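Local structure of cellulase CEL9M (Clostridium cellulolyticum, 1IA6) at residues A[16-21]-A[91-96]; A[65-70]-A[102-107]; A[219-222]-A[226-229]. The protein probably cleaves internal beta-1,4-glucosidic linkages in cellulose and related beta-glucans, as an endoglucanase of glycoside hydrolase family 9. All coordinates share one frame; numbering follows the deposited sequence.

Contact 1. Residues A[16-21]-A[91-96]; sequences FFDANK and TTKMLQ
D18 OD2 is gripped by K93 NZ, 2.8 Å away across the contact, and also by the backbone N of V31. The ammonium group of K93 comes in on the syn side of OD2, only 15° out of the carboxylate plane. That approach brings K93 NZ to 3.3 Å from D18 OD1 as well, so the lysine faces the forked end of the carboxylate while its hydrogen bond goes to OD2. K93 and D18 reach for each other from opposite directions: neither side chain sets out from its backbone straight at the other segment, and their ends close the gap. K93 does this with a single bend at chi2 (64°), after which CD, CE and NZ run out fully extended. K21, three residues after D18, adds a second lysine. Its extended chain runs out beside D18 and gives K21 NZ a 2.9 Å salt bridge to D18 OD1, this time from above the carboxylate, 37° out of its plane. The two ammonium nitrogens, K21 NZ and K93 NZ, stand 4.5 Å apart with the one carboxylate serving both. Q97, just beyond 91-96, completes the network: its OE1 accepts from K21 NZ and its NE2 donates to D18 OD1. So many donors around a buried acid would probably keep it ionised. The loop leads directly into the zinc site, for C22 follows K21, whose side chain lies about 8 Å from the metal. Next to this polar bridge, F17 and M94 both rest on L74 of helix 64-80 and also touch helix 413-429, so loop 16-21 and the start of helix 91-107 sit side by side against the same two helices.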
ATOM      1  N   PHE A  16       9.547   5.322   6.190  1.00  7.88           N
ATOM      2  CA  PHE A  16       9.656   5.516   4.746  1.00  8.43           C
ATOM      3  C   PHE A  16       8.618   6.483   4.179  1.00  8.24           C
ATOM      4  O   PHE A  16       8.939   7.338   3.360  1.00  9.00           O
ATOM      5  CB  PHE A  16       9.505   4.177   4.017  1.00  9.22           C
ATOM      6  CG  PHE A  16       9.210   4.322   2.552  1.00 10.24           C
ATOM      7  CD1 PHE A  16      10.193   4.750   1.669  1.00 11.94           C
ATOM      8  CD2 PHE A  16       7.930   4.071   2.060  1.00 11.37           C
ATOM      9  CE1 PHE A  16       9.910   4.930   0.319  1.00 13.80           C
ATOM     10  CE2 PHE A  16       7.637   4.248   0.713  1.00 12.64           C
ATOM     11  CZ  PHE A  16       8.627   4.678  -0.160  1.00 13.77           C
ATOM     12  N   PHE A  17       7.370   6.341   4.612  1.00  7.89           N
ATOM     13  CA  PHE A  17       6.300   7.184   4.096  1.00  8.81           C
ATOM     14  C   PHE A  17       6.540   8.683   4.218  1.00  8.59           C
ATOM     15  O   PHE A  17       6.016   9.459   3.421  1.00  8.28           O
ATOM     16  CB  PHE A  17       4.977   6.765   4.737  1.00  8.77           C
ATOM     17  CG  PHE A  17       4.522   5.402   4.299  1.00  8.90           C
ATOM     18  CD1 PHE A  17       3.882   5.230   3.074  1.00  9.38           C
ATOM     19  CD2 PHE A  17       4.806   4.278   5.066  1.00  8.06           C
ATOM     20  CE1 PHE A  17       3.534   3.960   2.618  1.00  8.55           C
ATOM     21  CE2 PHE A  17       4.464   3.003   4.620  1.00  8.67           C
ATOM     22  CZ  PHE A  17       3.828   2.844   3.394  1.00  8.77           C
ATOM     23  N   ASP A  18       7.347   9.086   5.198  1.00  8.99           N
ATOM     24  CA  ASP A  18       7.677  10.497   5.384  1.00  9.29           C
ATOM     25  C   ASP A  18       8.365  11.055   4.133  1.00  9.39           C
ATOM     26  O   ASP A  18       8.238  12.240   3.821  1.00  9.90           O
ATOM     27  CB  ASP A  18       8.621  10.679   6.588  1.00  8.36           C
ATOM     28  CG  ASP A  18       7.878  10.873   7.901  1.00 12.14           C
ATOM     29  OD1 ASP A  18       6.645  10.691   7.930  1.00 10.36           O
ATOM     30  OD2 ASP A  18       8.540  11.205   8.915  1.00 10.17           O
ATOM     31  N   ALA A  19       9.092  10.206   3.414  1.00  9.24           N
ATOM     32  CA  ALA A  19       9.808  10.659   2.220  1.00  7.92           C
ATOM     33  C   ALA A  19       8.896  11.028   1.060  1.00  8.40           C
ATOM     34  O   ALA A  19       9.303  11.752   0.152  1.00  8.89           O
ATOM     35  CB  ALA A  19      10.806   9.593   1.765  1.00  8.34           C
ATOM     36  N   ASN A  20       7.665  10.530   1.083  1.00  7.47           N
ATOM     37  CA  ASN A  20       6.732  10.804  -0.004  1.00  9.06           C
ATOM     38  C   ASN A  20       5.589  11.756   0.327  1.00  8.61           C
ATOM     39  O   ASN A  20       4.719  11.995  -0.514  1.00  8.73           O
ATOM     40  CB  ASN A  20       6.175   9.483  -0.544  1.00  7.35           C
ATOM     41  CG  ASN A  20       7.146   8.791  -1.492  1.00 10.88           C
ATOM     42  OD1 ASN A  20       8.362   8.894  -1.329  1.00 10.97           O
ATOM     43  ND2 ASN A  20       6.612   8.076  -2.483  1.00  9.61           N
ATOM     44  N   LYS A  21       5.593  12.312   1.533  1.00  8.24           N
ATOM     45  CA  LYS A  21       4.534  13.240   1.914  1.00  9.36           C
ATOM     46  C   LYS A  21       4.517  14.435   0.975  1.00  9.18           C
ATOM     47  O   LYS A  21       5.562  14.960   0.590  1.00 10.09           O
ATOM     48  CB  LYS A  21       4.698  13.683   3.372  1.00  9.32           C
ATOM     49  CG  LYS A  21       4.267  12.595   4.346  1.00  8.86           C
ATOM     50  CD  LYS A  21       4.403  13.002   5.798  1.00 11.68           C
ATOM     51  CE  LYS A  21       3.912  11.873   6.700  1.00 10.11           C
ATOM     52  NZ  LYS A  21       4.144  12.147   8.140  1.00 12.72           N
ATOM     53  N   THR A  91       3.029   2.844  17.268  1.00 12.40           N
ATOM     54  CA  THR A  91       1.631   3.198  17.053  1.00 12.94           C
ATOM     55  C   THR A  91       1.388   4.672  16.748  1.00 13.39           C
ATOM     56  O   THR A  91       0.621   5.004  15.846  1.00 13.11           O
ATOM     57  CB  THR A  91       0.776   2.800  18.259  1.00 13.39           C
ATOM     58  OG1 THR A  91       0.928   1.396  18.496  1.00 15.26           O
ATOM     59  CG2 THR A  91      -0.692   3.101  17.996  1.00 14.73           C
ATOM     60  N   THR A  92       2.033   5.555  17.502  1.00 14.42           N
ATOM     61  CA  THR A  92       1.858   6.988  17.300  1.00 14.58           C
ATOM     62  C   THR A  92       2.258   7.438  15.900  1.00 13.97           C
ATOM     63  O   THR A  92       1.513   8.164  15.242  1.00 13.17           O
ATOM     64  CB  THR A  92       2.670   7.793  18.328  1.00 17.23           C
ATOM     65  OG1 THR A  92       2.217   7.467  19.647  1.00 19.18           O
ATOM     66  CG2 THR A  92       2.501   9.287  18.088  1.00 16.21           C
ATOM     67  N   LYS A  93       3.432   7.011  15.450  1.00 12.52           N
ATOM     68  CA  LYS A  93       3.918   7.383  14.126  1.00 11.54           C
ATOM     69  C   LYS A  93       3.012   6.780  13.055  1.00 11.48           C
ATOM     70  O   LYS A  93       2.666   7.442  12.080  1.00 11.25           O
ATOM     71  CB  LYS A  93       5.358   6.890  13.937  1.00 12.70           C
ATOM     72  CG  LYS A  93       6.017   7.336  12.632  1.00 11.92           C
ATOM     73  CD  LYS A  93       6.167   8.850  12.568  1.00 12.86           C
ATOM     74  CE  LYS A  93       6.878   9.272  11.291  1.00 13.69           C
ATOM     75  NZ  LYS A  93       7.075  10.747  11.198  1.00 13.03           N
ATOM     76  N   MET A  94       2.626   5.522  13.245  1.00  9.88           N
ATOM     77  CA  MET A  94       1.753   4.849  12.290  1.00 10.44           C
ATOM     78  C   MET A  94       0.451   5.631  12.106  1.00 11.28           C
ATOM     79  O   MET A  94      -0.010   5.830  10.981  1.00  8.94           O
ATOM     80  CB  MET A  94       1.442   3.431  12.774  1.00 10.73           C
ATOM     81  CG  MET A  94       0.560   2.637  11.834  1.00 12.06           C
ATOM     82  SD  MET A  94       1.402   2.227  10.287  1.00 12.66           S
ATOM     83  CE  MET A  94       0.435   0.830   9.769  1.00 13.17           C
ATOM     84  N   LEU A  95      -0.144   6.072  13.212  1.00 10.99           N
ATOM     85  CA  LEU A  95      -1.390   6.830  13.145  1.00 11.68           C
ATOM     86  C   LEU A  95      -1.205   8.147  12.406  1.00 12.25           C
ATOM     87  O   LEU A  95      -2.111   8.609  11.710  1.00 11.60           O
ATOM     88  CB  LEU A  95      -1.943   7.077  14.555  1.00 12.80           C
ATOM     89  CG  LEU A  95      -2.544   5.825  15.205  1.00 15.12           C
ATOM     90  CD1 LEU A  95      -2.888   6.101  16.662  1.00 16.45           C
ATOM     91  CD2 LEU A  95      -3.778   5.400  14.432  1.00 15.84           C
ATOM     92  N   GLN A  96      -0.033   8.754  12.551  1.00 11.06           N
ATOM     93  CA  GLN A  96       0.239  10.000  11.853  1.00 12.23           C
ATOM     94  C   GLN A  96       0.282   9.750  10.342  1.00  9.97           C
ATOM     95  O   GLN A  96      -0.262  10.537   9.573  1.00  9.34           O
ATOM     96  CB  GLN A  96       1.565  10.600  12.322  1.00 15.05           C
ATOM     97  CG  GLN A  96       1.609  10.842  13.825  1.00 21.77           C
ATOM     98  CD  GLN A  96       2.828  11.628  14.261  1.00 22.84           C
ATOM     99  OE1 GLN A  96       3.941  11.362  13.813  1.00 26.26           O
ATOM    100  NE2 GLN A  96       2.622  12.597  15.150  1.00 25.52           N
TER

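Contact 2. Residues A[65-70]-A[102-107]; sequences LPQGYS and TDYFLK
Q67 lays its CG against the edge of the F105 ring, 3.7 Å from CE1 and close to the ring plane, while the far end of the same side chain reaches the Y104 ring. Q67 OE1 stands 3.8 Å from Y104 CD2 and equally near CE2, approaching obliquely. The bend in the glutamine chain, chi2 at 96°, makes this double contact possible: the CG methylene stays with the phenylalanine and the amide turns off to the tyrosine, the Q67 and Y104 side chains crossing at about a right angle. The amide plane is almost upright to the F105 ring, 81° away from parallel, so the two flat groups do not stack. The polar end is held from outside, because Q67 OE1 accepts a hydrogen bond from the backbone N of Y54. F105 pushes its leading corner against the backbone of the facing helix. Its CZ lies 3.9 Å from Q67 O, which sits in the plane of the ring at its edge, and 4.1 Å from G68 CA. The glycine, with no side chain of its own, marks the point where the two backbones come nearest, G68 CA being 8.6 Å from F105 CA. Within 65-70, S70 OG bonds back to P66 O, one turn earlier, at 2.8 Å; this oxygen also takes the regular helix bond from S70 N, the two donors arriving from opposite faces of its carbonyl plane. The segment axes pass 11.4 Å apart at 130°, their directions opposed but splayed well away from antiparallel, and large side chains from both helices bridge them. Two long helices, joined through the short helix 82-87, pack here with all four touching residues buried, as in the (alpha/alpha)6 barrel of family 9 cellulases.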
ATOM      1  N   LEU A  65      -5.707   4.806  -7.174  1.00  6.20           N
ATOM      2  CA  LEU A  65      -5.815   3.405  -6.779  1.00  6.42           C
ATOM      3  C   LEU A  65      -4.731   2.976  -5.797  1.00  6.38           C
ATOM      4  O   LEU A  65      -5.040   2.459  -4.722  1.00  6.54           O
ATOM      5  CB  LEU A  65      -5.840   2.488  -8.010  1.00  7.44           C
ATOM      6  CG  LEU A  65      -6.135   1.005  -7.732  1.00  9.01           C
ATOM      7  CD1 LEU A  65      -7.316   0.859  -6.773  1.00  8.33           C
ATOM      8  CD2 LEU A  65      -6.434   0.298  -9.053  1.00 10.32           C
ATOM      9  N   PRO A  66      -3.449   3.167  -6.148  1.00  7.68           N
ATOM     10  CA  PRO A  66      -2.419   2.756  -5.188  1.00  7.07           C
ATOM     11  C   PRO A  66      -2.444   3.599  -3.911  1.00  7.55           C
ATOM     12  O   PRO A  66      -2.017   3.140  -2.855  1.00  7.38           O
ATOM     13  CB  PRO A  66      -1.114   2.901  -5.979  1.00  7.51           C
ATOM     14  CG  PRO A  66      -1.440   3.924  -7.027  1.00  7.70           C
ATOM     15  CD  PRO A  66      -2.848   3.562  -7.435  1.00  5.99           C
ATOM     16  N   GLN A  67      -2.938   4.832  -4.004  1.00  6.86           N
ATOM     17  CA  GLN A  67      -3.015   5.685  -2.818  1.00  7.25           C
ATOM     18  C   GLN A  67      -4.022   5.063  -1.846  1.00  6.40           C
ATOM     19  O   GLN A  67      -3.746   4.923  -0.654  1.00  5.48           O
ATOM     20  CB  GLN A  67      -3.456   7.103  -3.203  1.00  7.24           C
ATOM     21  CG  GLN A  67      -3.399   8.127  -2.066  1.00  8.52           C
ATOM     22  CD  GLN A  67      -2.110   8.952  -2.034  1.00  9.33           C
ATOM     23  OE1 GLN A  67      -1.951   9.836  -1.189  1.00  9.55           O
ATOM     24  NE2 GLN A  67      -1.190   8.671  -2.955  1.00  9.05           N
ATOM     25  N   GLY A  68      -5.186   4.679  -2.367  1.00  5.28           N
ATOM     26  CA  GLY A  68      -6.216   4.073  -1.534  1.00  6.25           C
ATOM     27  C   GLY A  68      -5.834   2.692  -1.029  1.00  6.11           C
ATOM     28  O   GLY A  68      -6.059   2.359   0.136  1.00  6.00           O
ATOM     29  N   TYR A  69      -5.268   1.879  -1.913  1.00  5.43           N
ATOM     30  CA  TYR A  69      -4.826   0.532  -1.553  1.00  5.52           C
ATOM     31  C   TYR A  69      -3.822   0.602  -0.405  1.00  4.27           C
ATOM     32  O   TYR A  69      -3.942  -0.111   0.592  1.00  4.32           O
ATOM     33  CB  TYR A  69      -4.155  -0.134  -2.762  1.00  6.23           C
ATOM     34  CG  TYR A  69      -3.332  -1.360  -2.418  1.00  8.31           C
ATOM     35  CD1 TYR A  69      -3.936  -2.604  -2.258  1.00  7.55           C
ATOM     36  CD2 TYR A  69      -1.950  -1.269  -2.237  1.00  8.49           C
ATOM     37  CE1 TYR A  69      -3.185  -3.732  -1.927  1.00  9.66           C
ATOM     38  CE2 TYR A  69      -1.187  -2.392  -1.903  1.00  8.37           C
ATOM     39  CZ  TYR A  69      -1.814  -3.619  -1.749  1.00 10.19           C
ATOM     40  OH  TYR A  69      -1.078  -4.731  -1.410  1.00  9.59           O
ATOM     41  N   SER A  70      -2.823   1.466  -0.554  1.00  5.01           N
ATOM     42  CA  SER A  70      -1.790   1.609   0.465  1.00  7.19           C
ATOM     43  C   SER A  70      -2.370   2.011   1.815  1.00  7.78           C
ATOM     44  O   SER A  70      -2.010   1.439   2.844  1.00  6.81           O
ATOM     45  CB  SER A  70      -0.743   2.624   0.008  1.00  8.11           C
ATOM     46  OG  SER A  70      -0.046   2.124  -1.125  1.00  8.28           O
ATOM     47  N   THR A 102      -5.907   9.896   5.230  1.00  7.10           N
ATOM     48  CA  THR A 102      -7.325  10.197   5.365  1.00  8.49           C
ATOM     49  C   THR A 102      -7.692  11.672   5.274  1.00  8.41           C
ATOM     50  O   THR A 102      -8.749  12.003   4.743  1.00  8.72           O
ATOM     51  CB  THR A 102      -7.917   9.561   6.651  1.00  8.32           C
ATOM     52  OG1 THR A 102      -7.250  10.071   7.808  1.00  9.21           O
ATOM     53  CG2 THR A 102      -7.746   8.048   6.605  1.00  9.72           C
ATOM     54  N   ASP A 103      -6.831  12.562   5.763  1.00  7.79           N
ATOM     55  CA  ASP A 103      -7.122  13.994   5.667  1.00  9.60           C
ATOM     56  C   ASP A 103      -7.259  14.359   4.191  1.00  9.69           C
ATOM     57  O   ASP A 103      -8.101  15.176   3.808  1.00 10.58           O
ATOM     58  CB  ASP A 103      -5.992  14.833   6.273  1.00 10.36           C
ATOM     59  CG  ASP A 103      -6.064  14.919   7.786  1.00 13.00           C
ATOM     60  OD1 ASP A 103      -7.093  14.516   8.367  1.00 11.17           O
ATOM     61  OD2 ASP A 103      -5.088  15.408   8.391  1.00 13.64           O
ATOM     62  N   TYR A 104      -6.410  13.750   3.370  1.00  8.38           N
ATOM     63  CA  TYR A 104      -6.409  13.989   1.932  1.00  8.77           C
ATOM     64  C   TYR A 104      -7.676  13.428   1.284  1.00  7.43           C
ATOM     65  O   TYR A 104      -8.296  14.088   0.452  1.00  8.39           O
ATOM     66  CB  TYR A 104      -5.144  13.364   1.324  1.00  9.26           C
ATOM     67  CG  TYR A 104      -5.077  13.336  -0.187  1.00 10.32           C
ATOM     68  CD1 TYR A 104      -5.124  14.513  -0.940  1.00 10.02           C
ATOM     69  CD2 TYR A 104      -4.932  12.126  -0.867  1.00  9.70           C
ATOM     70  CE1 TYR A 104      -5.025  14.480  -2.333  1.00 11.24           C
ATOM     71  CE2 TYR A 104      -4.832  12.083  -2.257  1.00 10.80           C
ATOM     72  CZ  TYR A 104      -4.880  13.263  -2.982  1.00 12.35           C
ATOM     73  OH  TYR A 104      -4.780  13.218  -4.357  1.00 12.41           O
ATOM     74  N   PHE A 105      -8.073  12.219   1.668  1.00  6.68           N
ATOM     75  CA  PHE A 105      -9.279  11.625   1.100  1.00  6.97           C
ATOM     76  C   PHE A 105     -10.516  12.470   1.411  1.00  8.20           C
ATOM     77  O   PHE A 105     -11.385  12.651   0.554  1.00  7.36           O
ATOM     78  CB  PHE A 105      -9.495  10.205   1.634  1.00  7.02           C
ATOM     79  CG  PHE A 105      -8.378   9.255   1.311  1.00  8.89           C
ATOM     80  CD1 PHE A 105      -7.649   9.382   0.129  1.00  9.40           C
ATOM     81  CD2 PHE A 105      -8.061   8.224   2.183  1.00  7.85           C
ATOM     82  CE1 PHE A 105      -6.616   8.491  -0.175  1.00 10.03           C
ATOM     83  CE2 PHE A 105      -7.032   7.328   1.890  1.00 10.81           C
ATOM     84  CZ  PHE A 105      -6.309   7.463   0.710  1.00 10.01           C
ATOM     85  N   LEU A 106     -10.595  12.979   2.637  1.00 10.04           N
ATOM     86  CA  LEU A 106     -11.735  13.796   3.040  1.00 10.84           C
ATOM     87  C   LEU A 106     -11.796  15.102   2.250  1.00 11.80           C
ATOM     88  O   LEU A 106     -12.871  15.517   1.822  1.00 11.45           O
ATOM     89  CB  LEU A 106     -11.680  14.085   4.545  1.00 11.62           C
ATOM     90  CG  LEU A 106     -11.943  12.883   5.463  1.00 12.87           C
ATOM     91  CD1 LEU A 106     -11.757  13.292   6.921  1.00 15.34           C
ATOM     92  CD2 LEU A 106     -13.353  12.361   5.229  1.00 13.75           C
ATOM     93  N   LYS A 107     -10.648  15.741   2.052  1.00 11.07           N
ATOM     94  CA  LYS A 107     -10.594  16.989   1.294  1.00 13.24           C
ATOM     95  C   LYS A 107     -10.961  16.754  -0.173  1.00 11.67           C
ATOM     96  O   LYS A 107     -11.517  17.633  -0.837  1.00 10.13           O
ATOM     97  CB  LYS A 107      -9.191  17.600   1.390  1.00 14.76           C
ATOM     98  CG  LYS A 107      -8.842  18.068   2.798  1.00 18.96           C
ATOM     99  CD  LYS A 107      -7.363  18.386   2.955  1.00 23.01           C
ATOM    100  CE  LYS A 107      -6.932  19.558   2.091  1.00 24.01           C
ATOM    101  NZ  LYS A 107      -5.498  19.886   2.329  1.00 25.05           N
TER

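Contact 3. Residues A[219-222]-A[226-229]; sequences WLYT and DSTY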
ATOM      1  N   TRP A 219     -15.650  -4.402   5.432  1.00  7.95           N
ATOM      2  CA  TRP A 219     -15.233  -3.480   6.483  1.00  8.54           C
ATOM      3  C   TRP A 219     -16.411  -2.659   6.997  1.00  8.62           C
ATOM      4  O   TRP A 219     -16.514  -2.397   8.194  1.00  9.35           O
ATOM      5  CB  TRP A 219     -14.102  -2.573   5.987  1.00  7.09           C
ATOM      6  CG  TRP A 219     -12.812  -3.324   5.911  1.00  6.47           C
ATOM      7  CD1 TRP A 219     -12.123  -3.668   4.783  1.00  8.36           C
ATOM      8  CD2 TRP A 219     -12.105  -3.914   7.009  1.00  7.45           C
ATOM      9  NE1 TRP A 219     -11.035  -4.443   5.110  1.00  9.88           N
ATOM     10  CE2 TRP A 219     -11.001  -4.610   6.471  1.00  8.09           C
ATOM     11  CE3 TRP A 219     -12.302  -3.927   8.399  1.00  8.49           C
ATOM     12  CZ2 TRP A 219     -10.093  -5.315   7.272  1.00 10.60           C
ATOM     13  CZ3 TRP A 219     -11.400  -4.629   9.198  1.00  9.72           C
ATOM     14  CH2 TRP A 219     -10.309  -5.314   8.629  1.00  9.79           C
ATOM     15  N   LEU A 220     -17.306  -2.260   6.101  1.00  7.64           N
ATOM     16  CA  LEU A 220     -18.470  -1.499   6.532  1.00  9.34           C
ATOM     17  C   LEU A 220     -19.325  -2.382   7.436  1.00  9.95           C
ATOM     18  O   LEU A 220     -19.988  -1.889   8.348  1.00 11.38           O
ATOM     19  CB  LEU A 220     -19.263  -0.998   5.321  1.00  8.59           C
ATOM     20  CG  LEU A 220     -18.635   0.267   4.715  1.00 10.16           C
ATOM     21  CD1 LEU A 220     -19.206   0.545   3.334  1.00 13.17           C
ATOM     22  CD2 LEU A 220     -18.876   1.441   5.652  1.00 12.28           C
ATOM     23  N   TYR A 221     -19.303  -3.692   7.198  1.00 10.92           N
ATOM     24  CA  TYR A 221     -20.063  -4.603   8.049  1.00 12.21           C
ATOM     25  C   TYR A 221     -19.427  -4.633   9.440  1.00 11.82           C
ATOM     26  O   TYR A 221     -20.111  -4.524  10.452  1.00 11.27           O
ATOM     27  CB  TYR A 221     -20.070  -6.024   7.485  1.00 12.92           C
ATOM     28  CG  TYR A 221     -20.693  -7.018   8.445  1.00 13.42           C
ATOM     29  CD1 TYR A 221     -22.058  -6.978   8.730  1.00 14.52           C
ATOM     30  CD2 TYR A 221     -19.908  -7.962   9.108  1.00 14.75           C
ATOM     31  CE1 TYR A 221     -22.628  -7.858   9.658  1.00 16.84           C
ATOM     32  CE2 TYR A 221     -20.465  -8.845  10.036  1.00 15.10           C
ATOM     33  CZ  TYR A 221     -21.823  -8.788  10.305  1.00 16.87           C
ATOM     34  OH  TYR A 221     -22.374  -9.658  11.219  1.00 17.01           O
ATOM     35  N   THR A 222     -18.109  -4.789   9.483  1.00 11.08           N
ATOM     36  CA  THR A 222     -17.400  -4.835  10.755  1.00 12.01           C
ATOM     37  C   THR A 222     -17.651  -3.572  11.587  1.00 13.38           C
ATOM     38  O   THR A 222     -17.764  -3.635  12.809  1.00 13.21           O
ATOM     39  CB  THR A 222     -15.882  -4.994  10.536  1.00 12.67           C
ATOM     40  OG1 THR A 222     -15.626  -6.224   9.845  1.00 12.12           O
ATOM     41  CG2 THR A 222     -15.142  -5.004  11.871  1.00 11.37           C
ATOM     42  N   ASP A 226     -24.230  -4.079  10.091  1.00 18.22           N
ATOM     43  CA  ASP A 226     -25.368  -4.089   9.173  1.00 17.95           C
ATOM     44  C   ASP A 226     -25.151  -5.179   8.122  1.00 17.94           C
ATOM     45  O   ASP A 226     -24.328  -5.025   7.223  1.00 16.62           O
ATOM     46  CB  ASP A 226     -25.500  -2.731   8.479  1.00 18.35           C
ATOM     47  CG  ASP A 226     -26.737  -2.638   7.608  1.00 21.46           C
ATOM     48  OD1 ASP A 226     -27.251  -3.692   7.177  1.00 20.14           O
ATOM     49  OD2 ASP A 226     -27.190  -1.506   7.342  1.00 24.76           O
ATOM     50  N   SER A 227     -25.907  -6.269   8.241  1.00 17.46           N
ATOM     51  CA  SER A 227     -25.817  -7.421   7.341  1.00 17.77           C
ATOM     52  C   SER A 227     -25.950  -7.140   5.851  1.00 16.15           C
ATOM     53  O   SER A 227     -25.433  -7.900   5.032  1.00 16.07           O
ATOM     54  CB  SER A 227     -26.871  -8.467   7.725  1.00 17.42           C
ATOM     55  OG  SER A 227     -26.608  -9.008   9.002  1.00 25.80           O
ATOM     56  N   THR A 228     -26.654  -6.072   5.493  1.00 14.86           N
ATOM     57  CA  THR A 228     -26.847  -5.737   4.089  1.00 15.08           C
ATOM     58  C   THR A 228     -25.527  -5.623   3.342  1.00 13.57           C
ATOM     59  O   THR A 228     -25.453  -5.933   2.155  1.00 13.33           O
ATOM     60  CB  THR A 228     -27.616  -4.412   3.928  1.00 17.44           C
ATOM     61  OG1 THR A 228     -26.936  -3.375   4.644  1.00 21.96           O
ATOM     62  CG2 THR A 228     -29.030  -4.553   4.468  1.00 21.01           C
ATOM     63  N   TYR A 229     -24.483  -5.178   4.034  1.00 12.33           N
ATOM     64  CA  TYR A 229     -23.180  -5.040   3.397  1.00 11.86           C
ATOM     65  C   TYR A 229     -22.609  -6.392   2.991  1.00 11.67           C
ATOM     66  O   TYR A 229     -21.911  -6.498   1.981  1.00 11.36           O
ATOM     67  CB  TYR A 229     -22.205  -4.321   4.330  1.00 12.01           C
ATOM     68  CG  TYR A 229     -22.488  -2.841   4.460  1.00 13.33           C
ATOM     69  CD1 TYR A 229     -22.352  -1.990   3.362  1.00 12.88           C
ATOM     70  CD2 TYR A 229     -22.898  -2.292   5.673  1.00 13.54           C
ATOM     71  CE1 TYR A 229     -22.616  -0.631   3.468  1.00 14.14           C
ATOM     72  CE2 TYR A 229     -23.166  -0.930   5.793  1.00 14.24           C
ATOM     73  CZ  TYR A 229     -23.021  -0.107   4.685  1.00 15.59           C
ATOM     74  OH  TYR A 229     -23.274   1.239   4.792  1.00 15.89           O
TER
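A chi1 of 172° sets the Y221 ring opposite its own backbone N and alongside the turn at 226-227, while Y229, its CG anti to the carbonyl carbon (chi1 -73°), presents a ring face to L220. The leucine CB sits squarely over that ring, 3.6 Å from the centroid and 3° off the normal, a CH-pi contact. L220 CD1 continues the overlap toward the rim, 3.6 Å from Y229 CE1. Y221 uses its edge instead: CD1 is 3.4 Å from D226 O and CE1 3.9 Å from S227 N, both near the ring plane. This is a short connection between two consecutive helices, in which the chain passes from helix 210-224 to helix 228-236 through a tight turn at the surface of the barrel. D226 shapes the turn with an Asx-type capping bond, its OD1 accepting from T228 N at 3.0 Å. T228 OG1 meets the same oxygen at 2.6 Å and from the same face of the carboxylate, so a single acceptor holds both backbone and side chain of the threonine. L220 also packs on L181, K185 and Y188 of helix 174-193, and Y229 touches K185 there too.

From the N terminus, the chain leaves helix 6-15 through 16-21, loops past the zinc ligands C22, C38, H39 and H55, and enters helix 64-80 before contact 1 closes on the start of helix 91-107. Contact 2 opens within that span, at 65-70, and closes beyond it on the last part of the same helix, so the two cross. Helix 91-107 thus joins the loop leading to the zinc site through its first turns and packs on helix 64-80 further along as well, with the contact centres 14 Å apart. Contact 3 comes later in series and spans only three intervening residues, two of them still helical, joining helices 210-224 and 228-236 about 21 Å from contact 2, centre to centre.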